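Local coordinates for phytanoyl-CoA dioxygenase (PDB 6ZYL), which catalyses the beta-hydroxylation of the peptide thioholgamide as a non-heme monooxygenase, probably with iron and 2-oxoglutarate, at residues F115-Y120 and H218-N223; K78-A83 and L262-P267; Q141-V146 and D235-R240; D35-P40 and A198-L203. All blocks are in the same frame, centred on the assembly; numbering follows the deposited sequence.

Contact 1: F115-Y120 and H218-N223; sequences FIRPAY and HASGPN
Arg117 and Asn223 carry this contact, and each reaches into the other segment. The Arg117 side chain starts beside Asn223 and runs back along Gly221 to Ser220. Its CB lies 4.3 Å from CB of Asn223, so the two side chains start out next to each other. CD then comes within 3.8 Å of the carbonyl oxygen of Gly221. The chain bends here (chi3 89°), and NE arrives 2.9 Å from Gly221 O. CZ and NH2 also lie near this oxygen. NH1 lies 3.7 Å from Ser220 CB, which sits over one face of the guanidinium, offset toward its rim. NH2 has its own acceptor in the carbonyl of Ser123.

Asn223 answers in the other direction. Its CG is anti to the backbone N (chi1 -178°), which sends the amide toward residues 117 and 118. ND2 gives a nearly straight hydrogen bond of 2.9 Å to Arg117 O, arriving from above the carbonyl plane. The amide is held from outside as well: ND2 also bonds to Thr227 O, and OD1 to Thr225 OG1. Further along, Tyr120 CA makes a CA-H...O contact of 3.2 Å with Asn223 O.

Ser220 OG bonds to a tartrate, probably from the crystallisation liquor, while His218, bonded to Asp130 and edge-to-face with His128, is consistent with the family's iron-binding HxD...H triad, here without metal.

Strand 107-117 belongs to the seven-stranded sheet and pairs with strand 229-237. Strand 217-220 lies in the four-stranded sheet between 128-129 and 160-162. The contact joins the C-terminal ends of strands 107-117 and 217-220 and the loops that follow them.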
# COMPACT_ATOMS: atom_id res chain seq x y z
N PHE A 115 -2.14 7.30 -1.53
CA PHE A 115 -2.05 8.17 -0.36
C PHE A 115 -1.55 9.52 -0.85
O PHE A 115 -0.35 9.69 -1.10
CB PHE A 115 -1.14 7.57 0.71
CG PHE A 115 -1.67 6.30 1.31
CD1 PHE A 115 -2.97 6.23 1.80
CD2 PHE A 115 -0.87 5.17 1.39
CE1 PHE A 115 -3.46 5.07 2.36
CE2 PHE A 115 -1.35 4.00 1.95
CZ PHE A 115 -2.65 3.95 2.43
N ILE A 116 -2.46 10.47 -0.99
CA ILE A 116 -2.15 11.79 -1.53
C ILE A 116 -2.38 12.82 -0.44
O ILE A 116 -3.46 12.88 0.16
CB ILE A 116 -3.02 12.11 -2.77
CG1 ILE A 116 -2.78 11.06 -3.86
CG2 ILE A 116 -2.71 13.50 -3.29
CD1 ILE A 116 -3.89 11.00 -4.89
N ARG A 117 -1.35 13.62 -0.17
CA ARG A 117 -1.45 14.74 0.77
C ARG A 117 -1.30 16.03 -0.02
O ARG A 117 -0.18 16.41 -0.39
CB ARG A 117 -0.38 14.62 1.85
CG ARG A 117 -0.53 13.35 2.68
CD ARG A 117 0.36 13.35 3.90
NE ARG A 117 -0.31 13.94 5.06
CZ ARG A 117 -1.14 13.28 5.86
NH1 ARG A 117 -1.42 12.01 5.64
NH2 ARG A 117 -1.70 13.91 6.89
N PRO A 118 -2.40 16.73 -0.32
CA PRO A 118 -2.31 17.88 -1.23
C PRO A 118 -1.58 19.04 -0.58
O PRO A 118 -1.29 19.06 0.62
CB PRO A 118 -3.77 18.23 -1.54
CG PRO A 118 -4.58 17.59 -0.46
CD PRO A 118 -3.76 16.52 0.21
N ALA A 119 -1.28 20.03 -1.42
CA ALA A 119 -0.58 21.23 -0.96
C ALA A 119 -1.31 21.86 0.22
O ALA A 119 -2.54 21.96 0.23
CB ALA A 119 -0.46 22.23 -2.10
N TYR A 120 -0.54 22.28 1.21
CA TYR A 120 -1.06 23.03 2.35
C TYR A 120 -2.25 22.33 3.00
O TYR A 120 -3.24 22.96 3.38
CB TYR A 120 -1.44 24.46 1.94
CG TYR A 120 -0.31 25.24 1.31
CD1 TYR A 120 0.86 25.49 2.02
CD2 TYR A 120 -0.41 25.73 0.02
CE1 TYR A 120 1.89 26.21 1.45
CE2 TYR A 120 0.62 26.45 -0.56
CZ TYR A 120 1.77 26.69 0.16
OH TYR A 120 2.80 27.40 -0.40
N HIS A 218 3.41 3.90 12.33
CA HIS A 218 3.85 5.07 11.58
C HIS A 218 2.83 6.18 11.72
O HIS A 218 1.67 5.95 12.09
CB HIS A 218 4.09 4.74 10.10
CG HIS A 218 2.92 4.11 9.41
ND1 HIS A 218 1.87 4.85 8.90
CD2 HIS A 218 2.63 2.82 9.13
CE1 HIS A 218 0.99 4.04 8.35
NE2 HIS A 218 1.43 2.80 8.48
N ALA A 219 3.28 7.40 11.43
CA ALA A 219 2.44 8.58 11.45
C ALA A 219 2.85 9.47 10.29
O ALA A 219 3.91 9.30 9.69
CB ALA A 219 2.56 9.34 12.78
N SER A 220 1.98 10.43 9.97
CA SER A 220 2.24 11.36 8.88
C SER A 220 1.79 12.75 9.29
O SER A 220 0.73 12.91 9.90
CB SER A 220 1.52 10.93 7.59
OG SER A 220 1.83 9.60 7.25
N GLY A 221 2.60 13.75 8.97
CA GLY A 221 2.28 15.12 9.29
C GLY A 221 1.62 15.83 8.13
O GLY A 221 1.38 15.25 7.07
N PRO A 222 1.30 17.11 8.32
CA PRO A 222 0.67 17.87 7.23
C PRO A 222 1.68 18.21 6.14
O PRO A 222 2.89 18.29 6.38
CB PRO A 222 0.15 19.13 7.92
CG PRO A 222 1.05 19.30 9.11
CD PRO A 222 1.47 17.91 9.54
N ASN A 223 1.16 18.41 4.93
CA ASN A 223 1.97 18.89 3.81
C ASN A 223 2.05 20.41 3.91
O ASN A 223 1.05 21.10 3.68
CB ASN A 223 1.37 18.44 2.49
CG ASN A 223 2.19 18.89 1.30
OD1 ASN A 223 3.12 19.68 1.43
ND2 ASN A 223 1.85 18.38 0.12

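Contact 2: K78-A83 and L262-P267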
# COMPACT_ATOMS: atom_id res chain seq x y z
N LYS A 78 -8.21 -1.56 -5.10
CA LYS A 78 -7.89 -2.40 -6.24
C LYS A 78 -7.62 -1.55 -7.48
O LYS A 78 -8.09 -1.85 -8.58
CB LYS A 78 -9.02 -3.39 -6.51
CG LYS A 78 -9.40 -4.27 -5.33
CD LYS A 78 -8.40 -5.40 -5.14
CE LYS A 78 -8.78 -6.27 -3.95
NZ LYS A 78 -7.99 -7.54 -3.90
N ILE A 79 -6.83 -0.49 -7.32
CA ILE A 79 -6.52 0.36 -8.46
C ILE A 79 -5.89 -0.46 -9.58
O ILE A 79 -6.19 -0.26 -10.76
CB ILE A 79 -5.59 1.52 -8.03
CG1 ILE A 79 -6.17 2.27 -6.83
CG2 ILE A 79 -5.37 2.48 -9.19
CD1 ILE A 79 -5.20 3.27 -6.21
N HIS A 80 -5.01 -1.40 -9.22
CA HIS A 80 -4.27 -2.18 -10.19
C HIS A 80 -5.15 -3.07 -11.06
O HIS A 80 -4.65 -3.62 -12.05
CB HIS A 80 -3.23 -3.04 -9.47
CG HIS A 80 -3.81 -3.94 -8.42
ND1 HIS A 80 -4.33 -3.47 -7.24
CD2 HIS A 80 -3.94 -5.29 -8.38
CE1 HIS A 80 -4.77 -4.48 -6.52
NE2 HIS A 80 -4.54 -5.60 -7.18
N LEU A 81 -6.42 -3.25 -10.71
CA LEU A 81 -7.30 -4.08 -11.51
C LEU A 81 -7.99 -3.31 -12.64
O LEU A 81 -8.56 -3.95 -13.53
CB LEU A 81 -8.37 -4.73 -10.62
CG LEU A 81 -7.88 -5.70 -9.54
CD1 LEU A 81 -9.07 -6.41 -8.89
CD2 LEU A 81 -6.90 -6.73 -10.09
N VAL A 82 -7.93 -1.99 -12.62
CA VAL A 82 -8.59 -1.19 -13.66
C VAL A 82 -7.66 -0.20 -14.35
O VAL A 82 -7.97 0.25 -15.47
CB VAL A 82 -9.81 -0.44 -13.08
CG1 VAL A 82 -10.89 -1.42 -12.67
CG2 VAL A 82 -9.39 0.43 -11.90
N ALA A 83 -6.54 0.19 -13.75
CA ALA A 83 -5.69 1.25 -14.28
C ALA A 83 -4.36 0.68 -14.74
O ALA A 83 -3.66 0.01 -13.96
CB ALA A 83 -5.46 2.34 -13.23
N LEU A 262 -9.14 -16.17 -3.99
CA LEU A 262 -9.64 -16.30 -5.35
C LEU A 262 -8.76 -15.46 -6.28
O LEU A 262 -8.38 -14.34 -5.94
CB LEU A 262 -11.09 -15.83 -5.43
CG LEU A 262 -12.09 -16.69 -4.65
CD1 LEU A 262 -13.43 -15.97 -4.52
CD2 LEU A 262 -12.26 -18.05 -5.31
N PRO A 263 -8.39 -15.99 -7.45
CA PRO A 263 -7.45 -15.26 -8.31
C PRO A 263 -8.11 -14.11 -9.05
O PRO A 263 -9.25 -14.20 -9.50
CB PRO A 263 -6.94 -16.34 -9.28
CG PRO A 263 -8.05 -17.35 -9.33
CD PRO A 263 -8.72 -17.33 -7.98
N GLU A 264 -7.37 -13.01 -9.17
CA GLU A 264 -7.78 -11.85 -9.94
C GLU A 264 -7.05 -11.86 -11.28
O GLU A 264 -6.23 -12.74 -11.56
CB GLU A 264 -7.50 -10.57 -9.14
CG GLU A 264 -8.43 -10.41 -7.94
CD GLU A 264 -7.92 -9.41 -6.91
OE1 GLU A 264 -6.77 -8.93 -7.04
OE2 GLU A 264 -8.68 -9.10 -5.96
N ARG A 265 -7.36 -10.88 -12.12
CA ARG A 265 -6.77 -10.79 -13.45
C ARG A 265 -6.23 -9.39 -13.69
O ARG A 265 -6.75 -8.40 -13.16
CB ARG A 265 -7.80 -11.13 -14.55
CG ARG A 265 -8.82 -12.19 -14.16
CD ARG A 265 -9.32 -12.95 -15.38
NE ARG A 265 -10.31 -12.21 -16.15
CZ ARG A 265 -11.62 -12.27 -15.94
NH1 ARG A 265 -12.11 -13.05 -14.99
NH2 ARG A 265 -12.45 -11.56 -16.69
N ARG A 266 -5.19 -9.31 -14.52
CA ARG A 266 -4.66 -8.01 -14.92
C ARG A 266 -5.60 -7.36 -15.93
O ARG A 266 -6.18 -8.04 -16.77
CB ARG A 266 -3.27 -8.16 -15.53
CG ARG A 266 -2.26 -8.86 -14.66
CD ARG A 266 -0.91 -8.95 -15.36
NE ARG A 266 -0.32 -7.64 -15.59
CZ ARG A 266 0.93 -7.44 -16.00
NH1 ARG A 266 1.73 -8.47 -16.23
NH2 ARG A 266 1.38 -6.20 -16.17
N PRO A 267 -5.75 -6.03 -15.89
CA PRO A 267 -6.59 -5.36 -16.89
C PRO A 267 -5.93 -5.37 -18.26
O PRO A 267 -4.73 -5.10 -18.39
CB PRO A 267 -6.73 -3.93 -16.34
CG PRO A 267 -5.45 -3.72 -15.56
CD PRO A 267 -5.11 -5.07 -14.96
O HOH W 1 -5.41 -7.55 -5.37
O HOH W 2 -8.78 -6.65 -13.86
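The charged part is a salt bridge between Lys78 and Glu264. Lys78 NZ meets the syn lone pair of Glu264 OE2 at 2.7 Å, and the two side chains cross at about a right angle. NZ also bonds to Trp110 O, and OE2 accepts from Ser249 OG.

Two waters extend the polar network. Water 1 takes a hydrogen bond from Lys78 NZ, gives one of 2.6 Å to Glu264 OE1, and lies 2.8 Å from NE2 in the plane of the His80 ring. His80 ND1 is bonded to Thr112, so both ring nitrogens have partners and the ring's rotation is fixed. Water 2 donates to Leu81 O and Arg265 O, and so links the two backbones.

A lysine in place of Glu264 would probably leave Lys78 without its counter-charge and take away an acceptor of water 1.

Van der Waals contacts make up the rest. The Leu81 methyls lie across the Glu264 chain, with CD1 3.8 Å from Glu264 CD and CD2 3.5 Å from Arg265 O. The Pro267 ring rests on two carbonyls: its CD is 3.3 Å from His80 O and its CB 3.4 Å from Leu81 O.

The contact ties the loop before helix 84-90 to strand 262-263 and the loop after it. That strand is one of the two edge strands of the large sheet, beside 249-254, and helix 273-295 packs on Leu81, Val82 and Glu264.

Contact 3: Q141-V146 and D235-R240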
# COMPACT_ATOMS: atom_id res chain seq x y z
N GLN A 141 5.03 -12.74 9.24
CA GLN A 141 6.20 -13.22 8.52
C GLN A 141 6.07 -13.14 7.00
O GLN A 141 7.08 -13.25 6.31
CB GLN A 141 6.50 -14.68 8.89
CG GLN A 141 6.96 -14.89 10.32
CD GLN A 141 8.24 -14.15 10.63
OE1 GLN A 141 9.16 -14.10 9.82
NE2 GLN A 141 8.31 -13.56 11.82
N HIS A 142 4.86 -12.93 6.46
CA HIS A 142 4.61 -13.21 5.06
C HIS A 142 3.88 -12.07 4.35
O HIS A 142 3.15 -12.30 3.39
CB HIS A 142 3.81 -14.50 4.91
CG HIS A 142 4.42 -15.67 5.61
ND1 HIS A 142 5.65 -16.19 5.25
CD2 HIS A 142 3.99 -16.42 6.65
CE1 HIS A 142 5.94 -17.21 6.04
NE2 HIS A 142 4.95 -17.37 6.90
N ALA A 143 4.10 -10.83 4.79
CA ALA A 143 3.49 -9.69 4.12
C ALA A 143 4.39 -8.47 4.26
O ALA A 143 5.20 -8.37 5.19
CB ALA A 143 2.10 -9.39 4.67
N ALA A 144 4.22 -7.54 3.33
CA ALA A 144 4.95 -6.28 3.35
C ALA A 144 4.19 -5.28 2.48
O ALA A 144 3.60 -5.67 1.46
CB ALA A 144 6.38 -6.45 2.84
N ARG A 145 4.20 -4.02 2.89
CA ARG A 145 3.61 -2.94 2.11
C ARG A 145 4.73 -2.16 1.43
O ARG A 145 5.64 -1.67 2.10
CB ARG A 145 2.76 -2.02 2.98
CG ARG A 145 2.23 -0.81 2.24
CD ARG A 145 1.13 -0.10 3.02
NE ARG A 145 -0.11 -0.87 3.05
CZ ARG A 145 -1.26 -0.41 3.52
NH1 ARG A 145 -1.33 0.82 4.00
NH2 ARG A 145 -2.34 -1.18 3.51
N VAL A 146 4.65 -2.04 0.11
CA VAL A 146 5.60 -1.25 -0.67
C VAL A 146 4.99 0.13 -0.89
O VAL A 146 3.92 0.25 -1.50
CB VAL A 146 5.93 -1.93 -2.01
CG1 VAL A 146 6.86 -1.05 -2.83
CG2 VAL A 146 6.56 -3.30 -1.76
N ASP A 235 0.26 -3.77 -1.15
CA ASP A 235 0.34 -4.84 -0.17
C ASP A 235 0.69 -6.14 -0.87
O ASP A 235 -0.10 -6.64 -1.70
CB ASP A 235 -0.97 -4.98 0.60
CG ASP A 235 -1.18 -3.85 1.58
OD1 ASP A 235 -0.20 -3.45 2.24
OD2 ASP A 235 -2.33 -3.36 1.69
N TYR A 236 1.86 -6.69 -0.57
CA TYR A 236 2.29 -7.98 -1.08
C TYR A 236 2.17 -9.02 0.01
O TYR A 236 2.49 -8.77 1.17
CB TYR A 236 3.74 -7.91 -1.59
CG TYR A 236 3.90 -7.12 -2.87
CD1 TYR A 236 3.71 -7.72 -4.11
CD2 TYR A 236 4.23 -5.77 -2.84
CE1 TYR A 236 3.86 -7.00 -5.28
CE2 TYR A 236 4.37 -5.05 -4.01
CZ TYR A 236 4.19 -5.67 -5.23
OH TYR A 236 4.33 -4.94 -6.39
N ILE A 237 1.68 -10.20 -0.37
CA ILE A 237 1.53 -11.33 0.55
C ILE A 237 2.02 -12.58 -0.15
O ILE A 237 2.17 -12.62 -1.37
CB ILE A 237 0.06 -11.53 1.01
CG1 ILE A 237 -0.83 -11.86 -0.19
CG2 ILE A 237 -0.46 -10.29 1.73
CD1 ILE A 237 -2.26 -12.25 0.19
N THR A 238 2.28 -13.61 0.64
CA THR A 238 2.51 -14.96 0.14
C THR A 238 1.27 -15.81 0.38
O THR A 238 0.35 -15.42 1.11
CB THR A 238 3.71 -15.59 0.84
OG1 THR A 238 3.30 -16.13 2.10
CG2 THR A 238 4.82 -14.57 1.05
N PRO A 239 1.21 -17.00 -0.22
CA PRO A 239 0.06 -17.89 0.02
C PRO A 239 -0.04 -18.39 1.45
O PRO A 239 -1.02 -19.07 1.78
CB PRO A 239 0.29 -19.06 -0.96
CG PRO A 239 1.29 -18.54 -1.97
CD PRO A 239 2.15 -17.55 -1.22
N ARG A 240 0.94 -18.09 2.31
CA ARG A 240 0.84 -18.44 3.72
C ARG A 240 0.03 -17.43 4.52
O ARG A 240 -0.29 -17.69 5.68
CB ARG A 240 2.24 -18.58 4.33
CG ARG A 240 3.02 -19.77 3.80
CD ARG A 240 4.23 -20.09 4.67
NE ARG A 240 3.86 -20.39 6.06
CZ ARG A 240 3.81 -21.61 6.58
NH1 ARG A 240 4.11 -22.67 5.84
NH2 ARG A 240 3.46 -21.76 7.85
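The His142 ring is held between two side chains. Arg240 CB covers one face, 3.8 Å from the ring centroid in a CH-pi contact, and Gln141 CB lies over the centre of the other. The Tyr236 ring has Ala144 O near its edge, while Val146 CG2 approaches its CD2 obliquely at 3.6 Å. Residues 143-146 and 235-237 lie on neighbouring antiparallel strands of the large sheet in the double-stranded beta-helix.

At the guanidinium edge of Arg145, Asp235 is gripped side-on in a salt bridge. NE gives an almost straight bond of 2.7 Å to OD1, and NH2 gives one of 2.8 Å to OD2. The guanidinium and carboxylate planes are 34° apart. The chain of Arg145 bends at chi3 (-72°), which turns NE toward the carboxylate. Ser111 OG also bonds to Asp235 OD2. A leucine at Arg145 would probably leave the buried Asp235 carboxylate without its counter-charge.

Ala144 and Tyr236 form the hydrogen-bonded pair, with Tyr236 N to Ala144 O at 2.9 Å. Ala143-Ile237 and Arg145-Asp235 are the non-hydrogen-bonded pairs around it. Thr238 N then bonds to His142 O. Past the strand, Thr238 OG1 accepts from Arg240 N at 3.1 Å, an ST turn.

Contact 4: D35-P40 and A198-L203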
# COMPACT_ATOMS: atom_id res chain seq x y z
N ASP A 35 14.41 -3.73 11.73
CA ASP A 35 13.78 -2.43 11.88
C ASP A 35 12.27 -2.47 11.64
O ASP A 35 11.56 -1.59 12.15
CB ASP A 35 14.41 -1.43 10.91
CG ASP A 35 15.87 -1.15 11.23
OD1 ASP A 35 16.25 -1.28 12.41
OD2 ASP A 35 16.64 -0.80 10.31
N GLY A 36 11.78 -3.46 10.90
CA GLY A 36 10.40 -3.46 10.47
C GLY A 36 10.15 -2.67 9.20
O GLY A 36 8.99 -2.55 8.78
N PHE A 37 11.20 -2.14 8.58
CA PHE A 37 11.10 -1.41 7.33
C PHE A 37 12.46 -1.47 6.66
O PHE A 37 13.46 -1.87 7.27
CB PHE A 37 10.65 0.04 7.56
CG PHE A 37 11.57 0.83 8.45
CD1 PHE A 37 12.81 1.27 7.99
CD2 PHE A 37 11.20 1.15 9.74
CE1 PHE A 37 13.65 1.99 8.80
CE2 PHE A 37 12.04 1.88 10.56
CZ PHE A 37 13.27 2.30 10.09
N VAL A 38 12.51 -1.04 5.41
CA VAL A 38 13.76 -0.94 4.67
C VAL A 38 13.55 0.06 3.54
O VAL A 38 12.62 -0.08 2.74
CB VAL A 38 14.23 -2.32 4.18
CG1 VAL A 38 13.37 -2.83 3.04
CG2 VAL A 38 15.71 -2.27 3.80
N PHE A 39 14.39 1.09 3.48
CA PHE A 39 14.27 2.13 2.47
C PHE A 39 15.56 2.93 2.44
O PHE A 39 16.30 2.97 3.44
CB PHE A 39 13.07 3.06 2.76
CG PHE A 39 13.31 4.03 3.89
CD1 PHE A 39 13.92 5.25 3.67
CD2 PHE A 39 12.91 3.71 5.18
CE1 PHE A 39 14.13 6.14 4.71
CE2 PHE A 39 13.12 4.59 6.23
CZ PHE A 39 13.73 5.81 5.99
N PRO A 40 15.88 3.57 1.30
CA PRO A 40 15.14 3.44 0.04
C PRO A 40 15.51 2.14 -0.67
O PRO A 40 16.61 1.65 -0.48
CB PRO A 40 15.61 4.65 -0.77
CG PRO A 40 17.02 4.87 -0.29
CD PRO A 40 17.01 4.52 1.19
N ALA A 198 13.12 9.37 18.20
CA ALA A 198 13.72 8.22 17.53
C ALA A 198 13.01 7.85 16.24
O ALA A 198 13.51 7.01 15.49
CB ALA A 198 13.73 7.01 18.47
N ALA A 199 11.85 8.46 15.95
CA ALA A 199 11.14 8.16 14.72
C ALA A 199 12.00 8.48 13.51
O ALA A 199 12.90 9.33 13.56
CB ALA A 199 9.83 8.96 14.66
N VAL A 200 11.73 7.79 12.40
CA VAL A 200 12.52 7.90 11.19
C VAL A 200 11.63 8.44 10.08
O VAL A 200 10.66 7.80 9.68
CB VAL A 200 13.12 6.54 10.78
CG1 VAL A 200 14.06 6.71 9.60
CG2 VAL A 200 13.83 5.89 11.96
N ASP A 201 11.98 9.63 9.58
CA ASP A 201 11.29 10.20 8.42
C ASP A 201 11.59 9.37 7.18
O ASP A 201 12.75 9.06 6.89
CB ASP A 201 11.74 11.64 8.21
CG ASP A 201 10.92 12.64 9.00
OD1 ASP A 201 9.85 12.28 9.52
OD2 ASP A 201 11.35 13.81 9.10
N VAL A 202 10.55 9.04 6.42
CA VAL A 202 10.70 8.25 5.20
C VAL A 202 10.94 9.23 4.06
O VAL A 202 9.99 9.78 3.48
CB VAL A 202 9.48 7.36 4.94
CG1 VAL A 202 9.72 6.47 3.73
CG2 VAL A 202 9.17 6.52 6.18
N LEU A 203 12.21 9.46 3.73
CA LEU A 203 12.62 10.45 2.75
C LEU A 203 13.10 9.74 1.50
O LEU A 203 14.07 8.97 1.54
CB LEU A 203 13.72 11.35 3.32
CG LEU A 203 13.36 12.00 4.66
CD1 LEU A 203 14.55 12.73 5.25
CD2 LEU A 203 12.17 12.95 4.49
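Phe39 has the largest share of this contact, and Val200 and Val202 are its main partners. The Phe39 ring meets the two valines in different ways. Val202 CG1 stands over the centre of one face, 4.3 Å from the ring centroid and close to the ring normal, which makes a CH-pi contact. Val200 CG1 comes in at the rim, in the ring plane, and is 3.7 Å from CZ. Between the two valines, Asp201 O lies 3.5 Å from the same CZ. With CG of Phe39 between the backbone N and the carbonyl carbon (chi1 75°), the ring is set with one face to Val202 and its rim to Val200.

Val200 uses its second methyl as well. CG2 touches Phe37 CZ at 4.1 Å, so this one valine bridges two aromatic rings. Phe37 also stacks on Tyr162 of strand 160-162.

No hydrogen bond links the two segments. Their nearest CA atoms, Phe39 and Val202, are 7.6 Å apart, and side chains fill the interval. Strands 37-41 and 200-201 are each an edge strand of their sheet, the large one and the four-stranded one. Two sheets facing each other across such a core fit the double-stranded beta-helix expected of the PhyH family.

In the fold
From the N terminus, the chain passes 35-40, 78-83, 115-120 and 141-146 before any contact is closed. Residues 198-203 then close contact 4, 218-223 close contact 1, 235-240 close contact 3 and 262-267 close contact 2. Contacts 1 and 3 both lie within the long span of contact 2. Contact 4 crosses the other three, and contacts 1 and 3 cross each other. All four reach the large sheet. Contacts 1 and 4 tie it to the four-stranded sheet, contact 3 pairs two of its inner strands, and contact 2 joins its edge strand 262-263 and the following loop to the loop before helix 84-90. Contacts 1 and 3 touch, with Phe115 CZ 3.7 Å from Arg145 NH1.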